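Local coordinates for positive phenol-degradative gene regulator (Ralstonia sp. E2, PDB 5FRV), which probably activates transcription of phenol-degradation genes as an ATP- and DNA-binding regulator, its sensory domain here holding p-cresol and a zinc ion, at residues 108-113 and 126-131; 153-158 and 172-177. All coordinates share one frame; numbering follows the deposited sequence.

Contacts 1 and 2 lie about 10 Å apart, centre to centre, and both reach the same four-stranded antiparallel sheet. Contact 1 pairs two of its strands, 109-118 and 123-131; contact 2 sets helix 152-166 against an outermost strand, 170-176. They meet through two aromatic residues of contact 1: Trp130 CH2 packs 3.5 Å from Gln154 CB, and Phe128 CE1 lies 3.8 Å from Tyr172 CE2. Both contribute to the p-cresol pocket, Trp130 and Phe128 from contact 1, Tyr157 and Tyr172 from contact 2. Trp130 also links pocket and metal site: Trp130 CZ3 stands 3.7 Å from Glu174 OE2, which is a ligand of the metal.

Contact 1: 108-113 and 126-131; sequences VRVTPL and GEFLWE. With PCR (p-cresol), chain D.
The beta hairpin of strands 109-118 and 123-131 contributes to the p-cresol pocket where segments 108-113 and 126-131 pair antiparallel. Arg109 with Glu131 and Thr111 with Leu129 are hydrogen-bonded pairs, the straightest bond running from Thr111 N to Leu129 O (2.8 Å, 172° at the hydrogen). Leu113 N adds a bond to Glu127 O. The non-hydrogen-bonded pairs, Val110 with Trp130 and Pro112 with Phe128, lie on the p-cresol face; Pro112 packs on the Phe128 ring, and the other three reach the ligand. Trp130 NE1 donates to the phenol oxygen OH of p-cresol (2.9 Å), a bond bent to 145°, with that oxygen at the indole edge. Val110 CG2, beside its own backbone N, packs 3.4 Å from the same oxygen, while p-cresol CD2 sits 3.6 Å above the centre of the Phe128 ring. Val108 CG1 sits over one face of the Trp130 indole, toward its rim, 4.2 Å from the centroid of the five-membered ring, a CH-pi contact. On the other face of the sheet Arg109 and Glu131 run alongside each other; NE and OE1 make a long salt bridge (3.8 Å), with guanidinium and carboxylate planes 81° apart. A water lies 2.8 Å from Glu131 OE1 and also near Arg109 O. Helix 97-104 packs on Val110 and Phe128 and supplies His102, which also hydrogen-bonds p-cresol; strand 185-191 pairs with 123-131, and helix 152-166 lies against Trp130.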
# COMPACT_ATOMS: atom_id res chain seq x y z
N VAL A 108 -2.43 -4.71 11.26
CA VAL A 108 -2.17 -5.43 12.50
C VAL A 108 -3.45 -5.40 13.34
O VAL A 108 -4.29 -4.52 13.17
CB VAL A 108 -0.96 -4.83 13.30
CG1 VAL A 108 -1.19 -3.36 13.67
CG2 VAL A 108 -0.65 -5.64 14.57
N ARG A 109 -3.61 -6.39 14.21
CA ARG A 109 -4.67 -6.36 15.21
C ARG A 109 -4.10 -5.76 16.47
O ARG A 109 -3.12 -6.26 17.03
CB ARG A 109 -5.23 -7.76 15.49
CG ARG A 109 -6.24 -7.76 16.63
CD ARG A 109 -6.60 -9.17 17.09
NE ARG A 109 -7.48 -9.10 18.26
CZ ARG A 109 -8.80 -8.93 18.19
NH1 ARG A 109 -9.40 -8.84 17.01
NH2 ARG A 109 -9.53 -8.87 19.30
N VAL A 110 -4.71 -4.67 16.92
CA VAL A 110 -4.15 -3.91 18.03
C VAL A 110 -5.01 -4.08 19.25
O VAL A 110 -6.24 -3.97 19.18
CB VAL A 110 -4.03 -2.43 17.68
CG1 VAL A 110 -3.23 -1.68 18.77
CG2 VAL A 110 -3.38 -2.27 16.32
N THR A 111 -4.37 -4.37 20.38
CA THR A 111 -5.06 -4.37 21.66
C THR A 111 -4.35 -3.45 22.65
O THR A 111 -3.21 -3.71 23.04
CB THR A 111 -5.15 -5.78 22.26
OG1 THR A 111 -5.73 -6.65 21.29
CG2 THR A 111 -6.02 -5.77 23.52
N PRO A 112 -5.02 -2.35 23.05
CA PRO A 112 -4.48 -1.45 24.07
C PRO A 112 -4.29 -2.22 25.38
O PRO A 112 -5.20 -2.93 25.79
CB PRO A 112 -5.57 -0.38 24.21
CG PRO A 112 -6.37 -0.47 22.95
CD PRO A 112 -6.35 -1.92 22.58
N LEU A 113 -3.12 -2.11 25.98
CA LEU A 113 -2.86 -2.80 27.26
C LEU A 113 -3.23 -1.90 28.43
O LEU A 113 -4.19 -2.16 29.17
CB LEU A 113 -1.39 -3.22 27.38
CG LEU A 113 -0.84 -4.34 26.50
CD1 LEU A 113 0.68 -4.30 26.48
CD2 LEU A 113 -1.32 -5.70 26.96
N GLY A 126 1.64 4.81 27.04
CA GLY A 126 0.81 3.81 26.40
C GLY A 126 1.53 2.54 25.97
O GLY A 126 2.64 2.60 25.43
N GLU A 127 0.88 1.40 26.22
CA GLU A 127 1.41 0.07 25.93
C GLU A 127 0.36 -0.67 25.13
O GLU A 127 -0.82 -0.61 25.47
CB GLU A 127 1.73 -0.73 27.21
CG GLU A 127 2.82 -0.15 28.11
CD GLU A 127 3.08 -1.02 29.36
OE1 GLU A 127 2.35 -2.02 29.55
OE2 GLU A 127 4.01 -0.69 30.14
N PHE A 128 0.78 -1.36 24.08
CA PHE A 128 -0.17 -2.04 23.19
C PHE A 128 0.33 -3.41 22.76
O PHE A 128 1.54 -3.62 22.59
CB PHE A 128 -0.45 -1.22 21.93
CG PHE A 128 -0.91 0.19 22.21
CD1 PHE A 128 -0.00 1.17 22.54
CD2 PHE A 128 -2.24 0.52 22.11
CE1 PHE A 128 -0.42 2.46 22.81
CE2 PHE A 128 -2.67 1.81 22.38
CZ PHE A 128 -1.76 2.77 22.73
N LEU A 129 -0.62 -4.33 22.57
CA LEU A 129 -0.39 -5.63 21.96
C LEU A 129 -0.67 -5.58 20.46
O LEU A 129 -1.67 -5.00 20.02
CB LEU A 129 -1.27 -6.70 22.61
CG LEU A 129 -1.14 -8.11 22.02
CD1 LEU A 129 0.22 -8.73 22.38
CD2 LEU A 129 -2.28 -9.02 22.48
N TRP A 130 0.21 -6.21 19.69
CA TRP A 130 0.09 -6.34 18.24
C TRP A 130 -0.01 -7.81 17.82
O TRP A 130 0.98 -8.53 17.87
CB TRP A 130 1.28 -5.70 17.54
CG TRP A 130 1.19 -4.22 17.30
CD1 TRP A 130 0.10 -3.42 17.47
CD2 TRP A 130 2.25 -3.36 16.84
NE1 TRP A 130 0.41 -2.12 17.14
CE2 TRP A 130 1.72 -2.06 16.74
CE3 TRP A 130 3.58 -3.58 16.47
CZ2 TRP A 130 2.48 -0.99 16.30
CZ3 TRP A 130 4.34 -2.49 16.06
CH2 TRP A 130 3.79 -1.22 15.97
N GLU A 131 -1.19 -8.24 17.38
CA GLU A 131 -1.30 -9.59 16.83
C GLU A 131 -1.47 -9.57 15.31
O GLU A 131 -2.16 -8.71 14.76
CB GLU A 131 -2.47 -10.32 17.49
CG GLU A 131 -2.27 -10.51 19.00
CD GLU A 131 -3.50 -11.09 19.68
OE1 GLU A 131 -4.40 -10.30 20.06
OE2 GLU A 131 -3.58 -12.34 19.83
CB PCR D . -2.01 4.83 19.25
CG PCR D . -1.74 3.60 18.41
CD1 PCR D . -2.02 3.62 17.05
CE1 PCR D . -1.78 2.48 16.29
CD2 PCR D . -1.24 2.46 19.01
CE2 PCR D . -1.00 1.33 18.26
CZ PCR D . -1.28 1.34 16.90
OH PCR D . -1.04 0.21 16.12
O HOH W 1 -4.02 -7.53 19.74

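Contact 2: 153-158 and 172-177; sequences MQIGYA and YRELEC. With ZN (zinc ion), chain C; PCR (p-cresol), chain D.
Ile155, projecting from helix 152-166 toward strand 170-176, carries much of this buried contact. From its CB, the CG2 branch reaches 3.5 Å from the carbonyl O of Tyr172. The other branch, with CG1 beside the backbone N (chi1 -77°), passes CG1 3.7 Å from Glu174 CG and ends in CD1, which touches that same methylene and also Tyr172 CB at 3.9 Å. Ile155 thus bridges Tyr172, which borders p-cresol, and Glu174, which binds zinc. One turn on, Ala158 CB stands over the centre of the Tyr172 ring, 3.7 Å from its centroid, a CH-pi contact with the methyl almost on the ring normal (7° off). Ring carbon Tyr172 CE1 comes 3.2 Å from Ala158 O, an oxygen that accepts a hydrogen bond from Thr162. Tyr172 OH hydrogen-bonds Thr162 and Tyr124 and lies 3.6 Å from the p-cresol methyl carbon CB. Tyr157 approaches the ligand from the helix, its ring edge meeting p-cresol CE1. Glu174 extends beyond CG to bind zinc through OE2 (2.0 Å), so Ile155 packs against the aliphatic part of a metal ligand. Past a classic beta bulge, where Leu175 and Glu176 both face Arg186, Cys177 SG also binds the metal, and Cys151 and Cys185 complete its four ligands. The three-cysteine, one-glutamate zinc site and this helix-strand contact belong to the V4R domain; the adjoining p-cresol pocket is shared with the preceding activator-of-aromatic-catabolism region.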
# COMPACT_ATOMS: atom_id res chain seq x y z
N MET A 153 7.13 0.43 9.67
CA MET A 153 5.97 1.23 9.28
C MET A 153 4.93 1.25 10.37
O MET A 153 4.29 2.27 10.60
CB MET A 153 5.35 0.71 7.98
CG MET A 153 4.37 1.65 7.30
SD MET A 153 3.69 0.80 5.80
CE MET A 153 4.97 -0.36 5.50
N GLN A 154 4.75 0.11 11.04
CA GLN A 154 3.72 0.01 12.06
C GLN A 154 4.08 0.94 13.24
O GLN A 154 3.22 1.63 13.78
CB GLN A 154 3.55 -1.44 12.52
CG GLN A 154 3.07 -2.36 11.38
CD GLN A 154 2.80 -3.79 11.80
OE1 GLN A 154 2.62 -4.68 10.96
NE2 GLN A 154 2.74 -4.03 13.12
N ILE A 155 5.36 0.97 13.60
CA ILE A 155 5.85 1.87 14.66
C ILE A 155 5.77 3.34 14.23
O ILE A 155 5.38 4.20 15.02
CB ILE A 155 7.30 1.54 15.05
CG1 ILE A 155 7.32 0.29 15.94
CG2 ILE A 155 7.94 2.69 15.82
CD1 ILE A 155 6.68 0.51 17.31
N GLY A 156 6.11 3.64 12.98
CA GLY A 156 6.00 5.01 12.52
C GLY A 156 4.56 5.50 12.65
O GLY A 156 4.31 6.64 13.05
N TYR A 157 3.62 4.62 12.33
CA TYR A 157 2.20 4.97 12.39
C TYR A 157 1.82 5.34 13.81
O TYR A 157 1.21 6.40 14.06
CB TYR A 157 1.34 3.81 11.86
CG TYR A 157 -0.15 4.10 11.85
CD1 TYR A 157 -0.89 4.08 13.04
CD2 TYR A 157 -0.83 4.39 10.67
CE1 TYR A 157 -2.24 4.35 13.05
CE2 TYR A 157 -2.19 4.66 10.67
CZ TYR A 157 -2.89 4.64 11.85
OH TYR A 157 -4.24 4.88 11.84
N ALA A 158 2.18 4.47 14.75
CA ALA A 158 1.86 4.72 16.15
C ALA A 158 2.45 6.06 16.58
O ALA A 158 1.79 6.86 17.24
CB ALA A 158 2.38 3.57 17.03
N TYR A 172 7.49 5.68 19.83
CA TYR A 172 7.25 4.28 20.21
C TYR A 172 8.41 3.36 19.90
O TYR A 172 9.20 3.60 18.98
CB TYR A 172 6.02 3.68 19.50
CG TYR A 172 4.69 4.20 19.96
CD1 TYR A 172 4.29 5.49 19.64
CD2 TYR A 172 3.82 3.39 20.67
CE1 TYR A 172 3.07 5.97 20.05
CE2 TYR A 172 2.59 3.86 21.06
CZ TYR A 172 2.22 5.17 20.74
OH TYR A 172 1.00 5.66 21.13
N ARG A 173 8.49 2.28 20.65
CA ARG A 173 9.39 1.20 20.27
C ARG A 173 8.78 -0.14 20.59
O ARG A 173 7.89 -0.24 21.45
CB ARG A 173 10.76 1.38 20.93
CG ARG A 173 11.79 1.89 19.91
CD ARG A 173 12.74 2.90 20.51
NE ARG A 173 13.87 2.24 21.16
CZ ARG A 173 15.14 2.54 20.93
NH1 ARG A 173 15.46 3.51 20.07
NH2 ARG A 173 16.11 1.89 21.57
N GLU A 174 9.19 -1.16 19.85
CA GLU A 174 8.72 -2.51 20.07
C GLU A 174 9.58 -3.18 21.11
O GLU A 174 10.78 -3.29 20.92
CB GLU A 174 8.79 -3.34 18.79
CG GLU A 174 7.87 -2.94 17.69
CD GLU A 174 7.95 -3.94 16.55
OE1 GLU A 174 8.87 -3.79 15.72
OE2 GLU A 174 7.13 -4.88 16.50
N LEU A 175 8.97 -3.66 22.19
CA LEU A 175 9.70 -4.35 23.25
C LEU A 175 9.86 -5.83 22.92
O LEU A 175 10.77 -6.51 23.43
CB LEU A 175 8.98 -4.17 24.58
CG LEU A 175 8.67 -2.71 24.94
CD1 LEU A 175 8.11 -2.63 26.34
CD2 LEU A 175 9.92 -1.84 24.78
N GLU A 176 8.96 -6.33 22.08
CA GLU A 176 9.08 -7.68 21.53
C GLU A 176 8.38 -7.68 20.18
O GLU A 176 7.62 -6.75 19.88
CB GLU A 176 8.50 -8.74 22.47
CG GLU A 176 6.99 -8.81 22.54
CD GLU A 176 6.50 -9.82 23.58
OE1 GLU A 176 6.32 -11.01 23.22
OE2 GLU A 176 6.29 -9.42 24.75
N CYS A 177 8.63 -8.71 19.38
CA CYS A 177 8.13 -8.71 18.01
C CYS A 177 8.22 -10.07 17.34
O CYS A 177 9.19 -10.80 17.53
CB CYS A 177 8.90 -7.69 17.18
SG CYS A 177 8.52 -7.80 15.42
ZN ZN C . 6.82 -6.43 15.30
CB PCR D . -2.01 4.83 19.25
CG PCR D . -1.74 3.60 18.41
CD1 PCR D . -2.02 3.62 17.05
CE1 PCR D . -1.78 2.48 16.29
CD2 PCR D . -1.24 2.46 19.01
CE2 PCR D . -1.00 1.33 18.26
CZ PCR D . -1.28 1.34 16.90
OH PCR D . -1.04 0.21 16.12